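PDB 2VOZ: iron uptake protein A2 from Synechocystis sp., which binds ferric iron in the periplasm and probably delivers it to an ABC transporter for import into the cell. Local coordinates for residues B[45-48]-B[49-53]; B[90-93]-B[94-98]; B[187-190]-B[191-195]; B[273-276]-B[277-281]; B[334-337]-B[338-342]. One frame throughout, in Å; residues are numbered along the deposited sequence.

All five contacts are short-range, made within single helices or at their ends, and they follow one another along the chain without overlap. Contact 1 opens helix 48-54 just after the iron-binding residues His-43 and Tyr-44; contact 4, its centre about 18 Å away, opens helix 275-285 and touches it through Tyr-51 and Phe-281. Contact 2, at the end of helix 88-96, meets contact 5 on helix 333-342 where Trp-92 packs on Pro-334. Contact 5 in turn lies against contact 3 on helix 183-195, centres about 12 Å apart, whereas contacts 3 and 4 are about 45 Å apart between centres. The C-terminal helix thus links distant parts of this two-lobed periplasmic binding protein.

Contact 1 of 5, residues B[45-48]-B[49-53]; sequences NTDD and ALYDA
Asp-47 O receives the backbone N of Tyr-51 at 3.0 Å and Asp-48 O that of Asp-52, two i to i+4 bonds that build the first turn of helix 48-54. The turn follows strand 35-40 in the periplasmic binding protein fold and comes directly after the iron-binding residues His-43 and Tyr-44. The phenol of Tyr-51 swings back along the turn with CG anti to its own carbonyl carbon (chi1 -63°), and it runs beside Asp-47, pointing the same way. Asp-47 CB sits over the ring face in a CH-pi contact, 4.3 Å from the centroid. Carboxylate and ring planes are turned 48° apart, and a water joins their polar ends, giving a proton to Asp-47 OD2 and taking one from Tyr-51 OH. The same OD2 forms a salt bridge with Arg-42, while Asp-48 OD1 is hydrogen-bonded to His-43, consistent with a second-shell role for Asp-48 behind this iron ligand. A phenylalanine in place of Tyr-51 would probably deprive the water of its hydroxyl donor and break the water bridge to Asp-47 OD2. Phe-294 of helix 288-297 packs on both Asp-47 and Tyr-51. On the flank of Asp-47, Leu-50 brings CD1 to 3.9 Å from Asp-47 OD1.

Contact 2 of 5, residues B[90-93]-B[94-98]; sequences MLWR and AEQAG
Trp-92 and Gln-96 stack as indole and amide in the last turn of helix 88-96, which a Schellman motif at Gly-98 closes. With its CG anti to the backbone N (chi1 171°), the indole of Trp-92 leans toward the following turn. Gln-96 bends at chi2 (-70°), which lays its amide nearly parallel to the indole, the planes only 4° apart. Its CG makes a CH-pi contact over the five-membered ring, 3.5 Å from the centroid, and Gln-96 CD lies 3.4 Å from Trp-92 NE1. Pro-334 of helix 333-342 also packs on this tryptophan. Ala-94 is buried: its N is hydrogen-bonded to Met-90 O, its CB lies 3.4 Å from Leu-91 O, and Phe-100 and Leu-83 pack on it. Arg-93 extends its chain to a salt bridge with Glu-65 and a hydrogen bond with Gln-333. Glu-95 OE2 is taken by Trp-123 NE1; the same oxygen lies 3.7 Å from Trp-92 CA.

Contact 3 of 5, residues B[187-190]-B[191-195]; sequences RRWL and QGLVG
Trp-189 and Leu-193 form the close-packed side of this stretch of helix 183-195, and Arg-187, Arg-188 and Gln-191 its polar, more open side. On the packed side the two side chains run alongside each other, pointing the same way, and Leu-193 CD2 is 3.8 Å from Trp-189 CZ2. The indole NE1 is held by the backbone oxygen of Tyr-148. Nearby, Val-194 CG2 presses to 3.2 Å from Leu-190 O, which also accepts Val-194 N at 2.8 Å in an almost straight bond (173°). Across the helix, Gln-191 extends beyond CG and brings NE2 over one face of the Arg-187 guanidinium, 3.2 Å from Arg-187 NH1, the planes 59° apart. Both groups are donors, so this is contact without a hydrogen bond. The carbonyl end of the amide has a hydrogen-bonded partner: a water gives a proton to Gln-191 OE1 and accepts one from Arg-188 NH1, at the edge of that guanidinium and in its plane. Shortening Gln-191 to an alanine is likely to leave this water without its acceptor and the guanidinium face of Arg-187 without its amide cover. Leu-190 packs against Leu-339 and Met-340 of helix 333-342, and Trp-189 packs on Thr-174 and Arg-177 of helix 168-181.

Contact 4 of 5, residues B[273-276]-B[277-281]; sequences PNRD and AAIAF
A chi1 of -174° points the Arg-275 chain away from its own backbone nitrogen and the chain stays extended to NE, while Ile-279 sets CG1 anti to its carbonyl carbon (chi1 -65°); together these torsions bring the isoleucine tip against a face of the guanidinium. The pair spans the first turn of helix 275-285, a surface helix of the periplasmic binding protein fold that packs on strands 35-40 and 261-268. Ile-279 CD1 comes over that face toward its rim, 3.6 Å from Arg-275 NH2. This apolar cover leaves the arginine's N-H edge to other partners: NE is hydrogen-bonded to Gln-101, and Val-103 touches both side chains. Asn-274 occupies the N-cap position without making a capping bond from its side chain. Its amide goes instead to Asp-81 through ND2, and its CB rests 4.1 Å from Ala-277 CB. The backbone starts the helix regularly, with Asn-274 O accepting Ala-278 N at 2.8 Å and Arg-275 O accepting Ile-279 N. On the inner side the small Ala-277 and Ala-278 lie against Ile-36 and Val-268. Ala-278 CB is also 3.4 Å from Asn-274 O.

Contact 5 of 5, residues B[334-337]-B[338-342]; sequences PDSA and RLMNE
Ala-337 O takes two hydrogen bonds from Asn-341, one from its backbone N at 3.0 Å and one from ND2 at 2.8 Å, the latter nearly straight (169°). The two donors reach the oxygen from opposite faces of the carbonyl plane, and Ala-337 O lies in the plane of the asparagine amide, which fixes that amide's rotation. The charged pair is weaker: Asp-335 OD1 and Arg-338 NH2 form a long salt bridge of 4.0 Å with their planes 61° apart, and the principal partner of Arg-338 is Glu-183, through NH1. The turn belongs to helix 333-342, the C-terminal helix, which packs against helices 168-181 and 183-195. Met-340 bends at chi3 to place CE 3.4 Å from Ser-336 O, and Leu-171 touches its side chain. Leu-339 CG lies 3.5 Å from Asp-335 O, and Arg-187 packs on its side chain.

Contact 1 of 5, residues B[45-48]-B[49-53]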
loop_
_atom_site.group_PDB
_atom_site.type_symbol
_atom_site.label_atom_id
_atom_site.label_comp_id
_atom_site.label_asym_id
_atom_site.label_seq_id
_atom_site.Cartn_x
_atom_site.Cartn_y
_atom_site.Cartn_z
ATOM N N ASN B 45 -2.801 -7.438 -4.623
ATOM C CA ASN B 45 -2.300 -7.620 -3.240
ATOM C C ASN B 45 -2.813 -8.928 -2.745
ATOM O O ASN B 45 -2.157 -9.740 -2.055
ATOM C CB ASN B 45 -2.866 -6.511 -2.337
ATOM C CG ASN B 45 -1.926 -5.366 -2.211
ATOM O OD1 ASN B 45 -0.788 -5.421 -2.722
ATOM N ND2 ASN B 45 -2.369 -4.298 -1.527
ATOM N N THR B 46 -4.029 -9.178 -3.165
ATOM C CA THR B 46 -4.643 -10.393 -2.720
ATOM C C THR B 46 -3.971 -11.701 -3.157
ATOM O O THR B 46 -4.188 -12.669 -2.487
ATOM C CB THR B 46 -6.209 -10.363 -2.943
ATOM O OG1 THR B 46 -6.533 -10.202 -4.319
ATOM C CG2 THR B 46 -6.886 -9.255 -2.107
ATOM N N ASP B 47 -3.103 -11.722 -4.202
ATOM C CA ASP B 47 -2.382 -12.933 -4.733
ATOM C C ASP B 47 -1.128 -13.433 -3.965
ATOM O O ASP B 47 -0.673 -14.579 -4.132
ATOM C CB ASP B 47 -1.821 -12.626 -6.142
ATOM C CG ASP B 47 -2.876 -12.399 -7.181
ATOM O OD1 ASP B 47 -4.030 -12.795 -6.971
ATOM O OD2 ASP B 47 -2.523 -11.829 -8.248
ATOM N N ASP B 48 -0.530 -12.590 -3.143
ATOM C CA ASP B 48 0.732 -13.051 -2.506
ATOM C C ASP B 48 0.610 -14.321 -1.652
ATOM O O ASP B 48 1.528 -15.123 -1.640
ATOM C CB ASP B 48 1.384 -11.955 -1.703
ATOM C CG ASP B 48 1.501 -10.670 -2.489
ATOM O OD1 ASP B 48 1.914 -10.712 -3.689
ATOM O OD2 ASP B 48 1.155 -9.636 -1.881
ATOM N N ALA B 49 -0.506 -14.496 -0.949
ATOM C CA ALA B 49 -0.666 -15.711 -0.170
ATOM C C ALA B 49 -0.912 -16.907 -1.113
ATOM O O ALA B 49 -0.529 -18.035 -0.813
ATOM C CB ALA B 49 -1.803 -15.578 0.847
ATOM N N LEU B 50 -1.539 -16.641 -2.270
ATOM C CA LEU B 50 -1.764 -17.712 -3.233
ATOM C C LEU B 50 -0.418 -18.212 -3.747
ATOM O O LEU B 50 -0.219 -19.400 -3.851
ATOM C CB LEU B 50 -2.652 -17.236 -4.384
ATOM C CG LEU B 50 -3.992 -16.638 -3.985
ATOM C CD1 LEU B 50 -4.751 -16.197 -5.263
ATOM C CD2 LEU B 50 -4.850 -17.642 -3.153
ATOM N N TYR B 51 0.515 -17.290 -4.006
ATOM C CA TYR B 51 1.815 -17.677 -4.513
ATOM C C TYR B 51 2.680 -18.317 -3.453
ATOM O O TYR B 51 3.359 -19.284 -3.726
ATOM C CB TYR B 51 2.545 -16.484 -5.106
ATOM C CG TYR B 51 1.856 -15.896 -6.297
ATOM C CD1 TYR B 51 0.987 -16.661 -7.081
ATOM C CD2 TYR B 51 2.100 -14.580 -6.663
ATOM C CE1 TYR B 51 0.343 -16.108 -8.199
ATOM C CE2 TYR B 51 1.482 -14.016 -7.783
ATOM C CZ TYR B 51 0.610 -14.777 -8.536
ATOM O OH TYR B 51 -0.007 -14.194 -9.637
ATOM N N ASP B 52 2.657 -17.786 -2.229
ATOM C CA ASP B 52 3.434 -18.371 -1.142
ATOM C C ASP B 52 3.084 -19.816 -0.863
ATOM O O ASP B 52 3.959 -20.620 -0.493
ATOM C CB ASP B 52 3.247 -17.569 0.142
ATOM C CG ASP B 52 4.255 -16.456 0.264
ATOM O OD1 ASP B 52 4.816 -16.040 -0.788
ATOM O OD2 ASP B 52 4.495 -15.984 1.400
ATOM N N ALA B 53 1.808 -20.154 -1.016
ATOM C CA ALA B 53 1.399 -21.542 -0.809
ATOM C C ALA B 53 2.118 -22.467 -1.791
ATOM O O ALA B 53 2.333 -23.635 -1.499
ATOM C CB ALA B 53 -0.117 -21.725 -0.916
HETATM O O HOH W 1 0.031 -11.577 -9.366
HETATM O O HOH W 2 4.138 -14.100 -2.200
#

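Contact 2 of 5, residues B[90-93]-B[94-98]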
loop_
_atom_site.group_PDB
_atom_site.type_symbol
_atom_site.label_atom_id
_atom_site.label_comp_id
_atom_site.label_asym_id
_atom_site.label_seq_id
_atom_site.Cartn_x
_atom_site.Cartn_y
_atom_site.Cartn_z
ATOM N N MET B 90 -3.274 -10.364 -25.707
ATOM C CA MET B 90 -1.924 -10.154 -25.169
ATOM C C MET B 90 -1.113 -11.426 -25.141
ATOM O O MET B 90 0.073 -11.404 -25.444
ATOM C CB MET B 90 -1.909 -9.456 -23.789
ATOM C CG MET B 90 -2.504 -8.029 -23.796
ATOM S SD MET B 90 -1.769 -6.919 -25.099
ATOM C CE MET B 90 -0.049 -6.965 -24.698
ATOM N N LEU B 91 -1.744 -12.542 -24.783
ATOM C CA LEU B 91 -1.085 -13.829 -24.924
ATOM C C LEU B 91 -0.652 -14.064 -26.366
ATOM O O LEU B 91 0.445 -14.560 -26.625
ATOM C CB LEU B 91 -2.002 -14.945 -24.438
ATOM C CG LEU B 91 -2.161 -14.837 -22.911
ATOM C CD1 LEU B 91 -3.419 -15.652 -22.444
ATOM C CD2 LEU B 91 -0.864 -15.276 -22.185
ATOM N N TRP B 92 -1.504 -13.664 -27.305
ATOM C CA TRP B 92 -1.167 -13.826 -28.711
ATOM C C TRP B 92 0.058 -12.955 -29.077
ATOM O O TRP B 92 0.926 -13.405 -29.827
ATOM C CB TRP B 92 -2.393 -13.481 -29.577
ATOM C CG TRP B 92 -2.113 -13.407 -31.075
ATOM C CD1 TRP B 92 -2.156 -14.449 -31.949
ATOM C CD2 TRP B 92 -1.789 -12.241 -31.848
ATOM N NE1 TRP B 92 -1.872 -14.023 -33.219
ATOM C CE2 TRP B 92 -1.642 -12.674 -33.194
ATOM C CE3 TRP B 92 -1.570 -10.888 -31.539
ATOM C CZ2 TRP B 92 -1.300 -11.815 -34.225
ATOM C CZ3 TRP B 92 -1.237 -10.019 -32.577
ATOM C CH2 TRP B 92 -1.118 -10.486 -33.907
ATOM N N ARG B 93 0.147 -11.727 -28.591
ATOM C CA ARG B 93 1.337 -10.916 -28.894
ATOM C C ARG B 93 2.606 -11.571 -28.377
ATOM O O ARG B 93 3.650 -11.542 -29.053
ATOM C CB ARG B 93 1.228 -9.509 -28.353
ATOM C CG ARG B 93 0.134 -8.736 -29.033
ATOM C CD ARG B 93 0.187 -7.257 -28.606
ATOM N NE ARG B 93 -1.019 -6.583 -29.089
ATOM C CZ ARG B 93 -1.435 -5.391 -28.663
ATOM N NH1 ARG B 93 -2.547 -4.875 -29.172
ATOM N NH2 ARG B 93 -0.731 -4.708 -27.752
ATOM N N ALA B 94 2.516 -12.194 -27.199
ATOM C CA ALA B 94 3.639 -12.963 -26.647
ATOM C C ALA B 94 3.999 -14.170 -27.539
ATOM O O ALA B 94 5.163 -14.426 -27.826
ATOM C CB ALA B 94 3.302 -13.446 -25.224
ATOM N N GLU B 95 2.970 -14.890 -27.971
ATOM C CA GLU B 95 3.064 -16.036 -28.846
ATOM C C GLU B 95 3.755 -15.638 -30.145
ATOM O O GLU B 95 4.655 -16.327 -30.653
ATOM C CB GLU B 95 1.622 -16.395 -29.148
ATOM C CG GLU B 95 1.207 -17.792 -29.035
ATOM C CD GLU B 95 -0.114 -17.933 -29.771
ATOM O OE1 GLU B 95 -0.066 -18.356 -30.951
ATOM O OE2 GLU B 95 -1.158 -17.513 -29.216
ATOM N N GLN B 96 3.364 -14.487 -30.672
ATOM C CA GLN B 96 3.880 -14.009 -31.940
ATOM C C GLN B 96 5.362 -13.632 -31.851
ATOM O O GLN B 96 6.101 -13.822 -32.835
ATOM C CB GLN B 96 2.973 -12.900 -32.475
ATOM C CG GLN B 96 1.534 -13.475 -32.681
ATOM C CD GLN B 96 1.456 -14.459 -33.837
ATOM O OE1 GLN B 96 1.640 -14.065 -34.970
ATOM N NE2 GLN B 96 1.180 -15.739 -33.552
ATOM N N ALA B 97 5.786 -13.140 -30.674
ATOM C CA ALA B 97 7.193 -12.870 -30.359
ATOM C C ALA B 97 7.973 -14.184 -30.092
ATOM O O ALA B 97 9.190 -14.183 -29.805
ATOM C CB ALA B 97 7.273 -11.959 -29.185
ATOM N N GLY B 98 7.259 -15.301 -30.167
ATOM C CA GLY B 98 7.879 -16.616 -29.999
ATOM C C GLY B 98 8.318 -16.889 -28.576
ATOM O O GLY B 98 9.309 -17.596 -28.348
#

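Contact 3 of 5, residues B[187-190]-B[191-195]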
loop_
_atom_site.group_PDB
_atom_site.type_symbol
_atom_site.label_atom_id
_atom_site.label_comp_id
_atom_site.label_asym_id
_atom_site.label_seq_id
_atom_site.Cartn_x
_atom_site.Cartn_y
_atom_site.Cartn_z
ATOM N N ARG B 187 -17.221 -6.185 -40.983
ATOM C CA ARG B 187 -17.032 -4.813 -41.433
ATOM C C ARG B 187 -18.367 -4.058 -41.441
ATOM O O ARG B 187 -18.444 -2.921 -40.985
ATOM C CB ARG B 187 -16.397 -4.809 -42.824
ATOM C CG ARG B 187 -16.041 -3.431 -43.276
ATOM C CD ARG B 187 -15.378 -3.524 -44.660
ATOM N NE ARG B 187 -15.354 -2.203 -45.271
ATOM C CZ ARG B 187 -16.403 -1.654 -45.888
ATOM N NH1 ARG B 187 -16.292 -0.439 -46.414
ATOM N NH2 ARG B 187 -17.562 -2.333 -46.004
ATOM N N ARG B 188 -19.418 -4.706 -41.930
ATOM C CA ARG B 188 -20.722 -4.069 -42.001
ATOM C C ARG B 188 -21.247 -3.779 -40.572
ATOM O O ARG B 188 -21.781 -2.693 -40.297
ATOM C CB ARG B 188 -21.673 -4.972 -42.781
ATOM C CG ARG B 188 -23.076 -4.406 -42.878
ATOM C CD ARG B 188 -23.687 -4.825 -44.189
ATOM N NE ARG B 188 -25.066 -4.373 -44.418
ATOM C CZ ARG B 188 -25.434 -3.233 -45.016
ATOM N NH1 ARG B 188 -24.543 -2.312 -45.422
ATOM N NH2 ARG B 188 -26.730 -3.005 -45.199
ATOM N N TRP B 189 -21.049 -4.736 -39.670
ATOM C CA TRP B 189 -21.426 -4.563 -38.255
ATOM C C TRP B 189 -20.654 -3.387 -37.652
ATOM O O TRP B 189 -21.270 -2.527 -37.023
ATOM C CB TRP B 189 -21.149 -5.838 -37.446
ATOM C CG TRP B 189 -21.232 -5.589 -35.950
ATOM C CD1 TRP B 189 -22.358 -5.337 -35.215
ATOM C CD2 TRP B 189 -20.147 -5.635 -35.027
ATOM N NE1 TRP B 189 -22.031 -5.183 -33.874
ATOM C CE2 TRP B 189 -20.678 -5.368 -33.733
ATOM C CE3 TRP B 189 -18.770 -5.862 -35.162
ATOM C CZ2 TRP B 189 -19.872 -5.329 -32.573
ATOM C CZ3 TRP B 189 -17.964 -5.822 -34.008
ATOM C CH2 TRP B 189 -18.533 -5.574 -32.723
ATOM N N LEU B 190 -19.324 -3.335 -37.863
ATOM C CA LEU B 190 -18.511 -2.221 -37.320
ATOM C C LEU B 190 -19.008 -0.881 -37.859
ATOM O O LEU B 190 -19.070 0.095 -37.140
ATOM C CB LEU B 190 -17.029 -2.373 -37.654
ATOM C CG LEU B 190 -16.292 -3.526 -36.963
ATOM C CD1 LEU B 190 -14.989 -3.811 -37.658
ATOM C CD2 LEU B 190 -16.117 -3.195 -35.458
ATOM N N GLN B 191 -19.296 -0.814 -39.154
ATOM C CA GLN B 191 -19.790 0.420 -39.732
ATOM C C GLN B 191 -21.042 0.911 -39.021
ATOM O O GLN B 191 -21.142 2.090 -38.681
ATOM C CB GLN B 191 -20.143 0.185 -41.204
ATOM C CG GLN B 191 -18.888 0.064 -42.064
ATOM C CD GLN B 191 -19.257 -0.252 -43.484
ATOM O OE1 GLN B 191 -20.102 -1.106 -43.740
ATOM N NE2 GLN B 191 -18.624 0.428 -44.421
ATOM N N GLY B 192 -22.005 0.012 -38.802
ATOM C CA GLY B 192 -23.240 0.369 -38.095
ATOM C C GLY B 192 -23.005 0.771 -36.638
ATOM O O GLY B 192 -23.584 1.745 -36.149
ATOM N N LEU B 193 -22.138 0.015 -35.956
ATOM C CA LEU B 193 -21.759 0.305 -34.569
ATOM C C LEU B 193 -21.127 1.679 -34.427
ATOM O O LEU B 193 -21.570 2.503 -33.609
ATOM C CB LEU B 193 -20.781 -0.767 -34.076
ATOM C CG LEU B 193 -20.592 -0.728 -32.556
ATOM C CD1 LEU B 193 -21.827 -1.244 -31.762
ATOM C CD2 LEU B 193 -19.384 -1.574 -32.231
ATOM N N VAL B 194 -20.099 1.940 -35.241
ATOM C CA VAL B 194 -19.407 3.238 -35.213
ATOM C C VAL B 194 -20.369 4.368 -35.554
ATOM O O VAL B 194 -20.380 5.419 -34.899
ATOM C CB VAL B 194 -18.177 3.224 -36.149
ATOM C CG1 VAL B 194 -17.566 4.629 -36.292
ATOM C CG2 VAL B 194 -17.167 2.215 -35.616
ATOM N N GLY B 195 -21.218 4.140 -36.546
ATOM C CA GLY B 195 -22.274 5.107 -36.898
ATOM C C GLY B 195 -23.235 5.431 -35.767
ATOM O O GLY B 195 -23.920 6.434 -35.818
HETATM O O HOH W 3 -21.780 -1.943 -45.615
#

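Contact 4 of 5, residues B[273-276]-B[277-281]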
loop_
_atom_site.group_PDB
_atom_site.type_symbol
_atom_site.label_atom_id
_atom_site.label_comp_id
_atom_site.label_asym_id
_atom_site.label_seq_id
_atom_site.Cartn_x
_atom_site.Cartn_y
_atom_site.Cartn_z
ATOM N N PRO B 273 14.209 -21.545 -17.056
ATOM C CA PRO B 273 15.209 -22.282 -16.268
ATOM C C PRO B 273 14.605 -23.335 -15.331
ATOM O O PRO B 273 15.242 -24.367 -15.065
ATOM C CB PRO B 273 15.901 -21.183 -15.452
ATOM C CG PRO B 273 14.976 -20.073 -15.420
ATOM C CD PRO B 273 14.225 -20.113 -16.746
ATOM N N ASN B 274 13.390 -23.072 -14.845
ATOM C CA ASN B 274 12.734 -23.936 -13.866
ATOM C C ASN B 274 11.484 -24.566 -14.496
ATOM O O ASN B 274 10.367 -24.343 -14.037
ATOM C CB ASN B 274 12.313 -23.124 -12.619
ATOM C CG ASN B 274 13.455 -22.373 -11.955
ATOM O OD1 ASN B 274 14.247 -22.960 -11.210
ATOM N ND2 ASN B 274 13.510 -21.045 -12.167
ATOM N N ARG B 275 11.673 -25.334 -15.562
ATOM C CA ARG B 275 10.566 -25.775 -16.392
ATOM C C ARG B 275 9.560 -26.629 -15.637
ATOM O O ARG B 275 8.342 -26.412 -15.757
ATOM C CB ARG B 275 11.055 -26.527 -17.627
ATOM C CG ARG B 275 9.945 -26.875 -18.599
ATOM C CD ARG B 275 10.534 -27.681 -19.740
ATOM N NE ARG B 275 9.553 -27.851 -20.801
ATOM C CZ ARG B 275 8.722 -28.884 -20.887
ATOM N NH1 ARG B 275 7.847 -28.954 -21.883
ATOM N NH2 ARG B 275 8.769 -29.845 -19.977
ATOM N N ASP B 276 10.057 -27.631 -14.910
ATOM C CA ASP B 276 9.153 -28.487 -14.149
ATOM C C ASP B 276 8.363 -27.715 -13.091
ATOM O O ASP B 276 7.156 -27.954 -12.919
ATOM C CB ASP B 276 9.933 -29.635 -13.536
ATOM C CG ASP B 276 10.414 -30.615 -14.575
ATOM O OD1 ASP B 276 9.655 -30.943 -15.526
ATOM O OD2 ASP B 276 11.574 -31.047 -14.457
ATOM N N ALA B 277 9.032 -26.795 -12.396
ATOM C CA ALA B 277 8.349 -25.965 -11.398
ATOM C C ALA B 277 7.321 -25.071 -12.073
ATOM O O ALA B 277 6.245 -24.802 -11.520
ATOM C CB ALA B 277 9.342 -25.152 -10.589
ATOM N N ALA B 278 7.651 -24.599 -13.282
ATOM C CA ALA B 278 6.738 -23.711 -14.034
ATOM C C ALA B 278 5.443 -24.448 -14.392
ATOM O O ALA B 278 4.333 -23.949 -14.191
ATOM C CB ALA B 278 7.449 -23.172 -15.326
ATOM N N ILE B 279 5.597 -25.687 -14.853
ATOM C CA ILE B 279 4.436 -26.500 -15.165
ATOM C C ILE B 279 3.657 -26.771 -13.893
ATOM O O ILE B 279 2.424 -26.657 -13.882
ATOM C CB ILE B 279 4.842 -27.795 -15.907
ATOM C CG1 ILE B 279 5.448 -27.419 -17.283
ATOM C CG2 ILE B 279 3.662 -28.823 -15.956
ATOM C CD1 ILE B 279 6.105 -28.591 -17.943
ATOM N N ALA B 280 4.368 -27.076 -12.808
ATOM C CA ALA B 280 3.729 -27.327 -11.510
ATOM C C ALA B 280 2.926 -26.098 -11.041
ATOM O O ALA B 280 1.846 -26.226 -10.459
ATOM C CB ALA B 280 4.786 -27.713 -10.467
ATOM N N PHE B 281 3.475 -24.926 -11.318
ATOM C CA PHE B 281 2.825 -23.692 -10.966
ATOM C C PHE B 281 1.531 -23.551 -11.768
ATOM O O PHE B 281 0.495 -23.235 -11.182
ATOM C CB PHE B 281 3.725 -22.485 -11.203
ATOM C CG PHE B 281 3.059 -21.198 -10.850
ATOM C CD1 PHE B 281 2.888 -20.846 -9.509
ATOM C CD2 PHE B 281 2.577 -20.359 -11.842
ATOM C CE1 PHE B 281 2.287 -19.658 -9.156
ATOM C CE2 PHE B 281 1.948 -19.143 -11.478
ATOM C CZ PHE B 281 1.796 -18.824 -10.150
#

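Contact 5 of 5, residues B[334-337]-B[338-342]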
loop_
_atom_site.group_PDB
_atom_site.type_symbol
_atom_site.label_atom_id
_atom_site.label_comp_id
_atom_site.label_asym_id
_atom_site.label_seq_id
_atom_site.Cartn_x
_atom_site.Cartn_y
_atom_site.Cartn_z
ATOM N N PRO B 334 -4.818 -8.720 -35.944
ATOM C CA PRO B 334 -4.428 -7.722 -36.972
ATOM C C PRO B 334 -5.611 -7.277 -37.864
ATOM O O PRO B 334 -5.748 -6.091 -38.190
ATOM C CB PRO B 334 -3.360 -8.456 -37.799
ATOM C CG PRO B 334 -2.862 -9.575 -36.924
ATOM C CD PRO B 334 -4.054 -9.974 -36.081
ATOM N N ASP B 335 -6.462 -8.236 -38.200
ATOM C CA ASP B 335 -7.648 -8.010 -39.014
ATOM C C ASP B 335 -8.579 -7.026 -38.294
ATOM O O ASP B 335 -9.146 -6.138 -38.920
ATOM C CB ASP B 335 -8.373 -9.337 -39.251
ATOM C CG ASP B 335 -7.404 -10.511 -39.667
ATOM O OD1 ASP B 335 -7.672 -11.046 -40.755
ATOM O OD2 ASP B 335 -6.427 -10.922 -38.934
ATOM N N SER B 336 -8.728 -7.220 -36.987
ATOM C CA SER B 336 -9.602 -6.392 -36.142
ATOM C C SER B 336 -9.108 -4.945 -36.123
ATOM O O SER B 336 -9.884 -4.007 -36.249
ATOM C CB SER B 336 -9.597 -6.971 -34.720
ATOM O OG SER B 336 -10.192 -6.083 -33.798
ATOM N N ALA B 337 -7.800 -4.777 -35.925
ATOM C CA ALA B 337 -7.234 -3.422 -35.854
ATOM C C ALA B 337 -7.405 -2.724 -37.194
ATOM O O ALA B 337 -7.756 -1.547 -37.271
ATOM C CB ALA B 337 -5.755 -3.517 -35.511
ATOM N N ARG B 338 -7.155 -3.471 -38.257
ATOM C CA ARG B 338 -7.302 -2.905 -39.607
ATOM C C ARG B 338 -8.749 -2.470 -39.889
ATOM O O ARG B 338 -8.999 -1.366 -40.383
ATOM C CB ARG B 338 -6.813 -3.934 -40.630
ATOM C CG ARG B 338 -7.087 -3.546 -42.102
ATOM C CD ARG B 338 -6.311 -4.510 -43.031
ATOM N NE ARG B 338 -6.732 -5.904 -42.839
ATOM C CZ ARG B 338 -7.915 -6.431 -43.140
ATOM N NH1 ARG B 338 -8.896 -5.687 -43.658
ATOM N NH2 ARG B 338 -8.103 -7.748 -42.928
ATOM N N LEU B 339 -9.704 -3.342 -39.604
ATOM C CA LEU B 339 -11.096 -3.064 -39.919
ATOM C C LEU B 339 -11.645 -1.980 -39.007
ATOM O O LEU B 339 -12.366 -1.102 -39.451
ATOM C CB LEU B 339 -11.930 -4.324 -39.736
ATOM C CG LEU B 339 -11.950 -5.390 -40.809
ATOM C CD1 LEU B 339 -13.036 -6.397 -40.383
ATOM C CD2 LEU B 339 -12.285 -4.819 -42.190
ATOM N N MET B 340 -11.270 -2.010 -37.728
ATOM C CA MET B 340 -11.757 -0.940 -36.857
ATOM C C MET B 340 -11.244 0.407 -37.314
ATOM O O MET B 340 -11.982 1.366 -37.285
ATOM C CB MET B 340 -11.419 -1.202 -35.391
ATOM C CG MET B 340 -12.272 -2.337 -34.851
ATOM S SD MET B 340 -11.961 -2.587 -33.067
ATOM C CE MET B 340 -10.247 -3.012 -33.060
ATOM N N ASN B 341 -9.987 0.477 -37.731
ATOM C CA ASN B 341 -9.463 1.747 -38.211
ATOM C C ASN B 341 -10.052 2.150 -39.565
ATOM O O ASN B 341 -10.399 3.313 -39.757
ATOM C CB ASN B 341 -7.942 1.717 -38.192
ATOM C CG ASN B 341 -7.414 1.955 -36.775
ATOM O OD1 ASN B 341 -7.294 3.104 -36.348
ATOM N ND2 ASN B 341 -7.172 0.880 -36.027
ATOM N N GLU B 342 -10.234 1.183 -40.460
ATOM C CA GLU B 342 -10.837 1.464 -41.754
ATOM C C GLU B 342 -12.202 2.147 -41.597
ATOM O O GLU B 342 -12.504 3.123 -42.299
ATOM C CB GLU B 342 -10.994 0.171 -42.562
ATOM C CG GLU B 342 -11.711 0.363 -43.894
ATOM C CD GLU B 342 -10.793 0.869 -45.002
ATOM O OE1 GLU B 342 -9.571 0.980 -44.758
ATOM O OE2 GLU B 342 -11.295 1.145 -46.121
#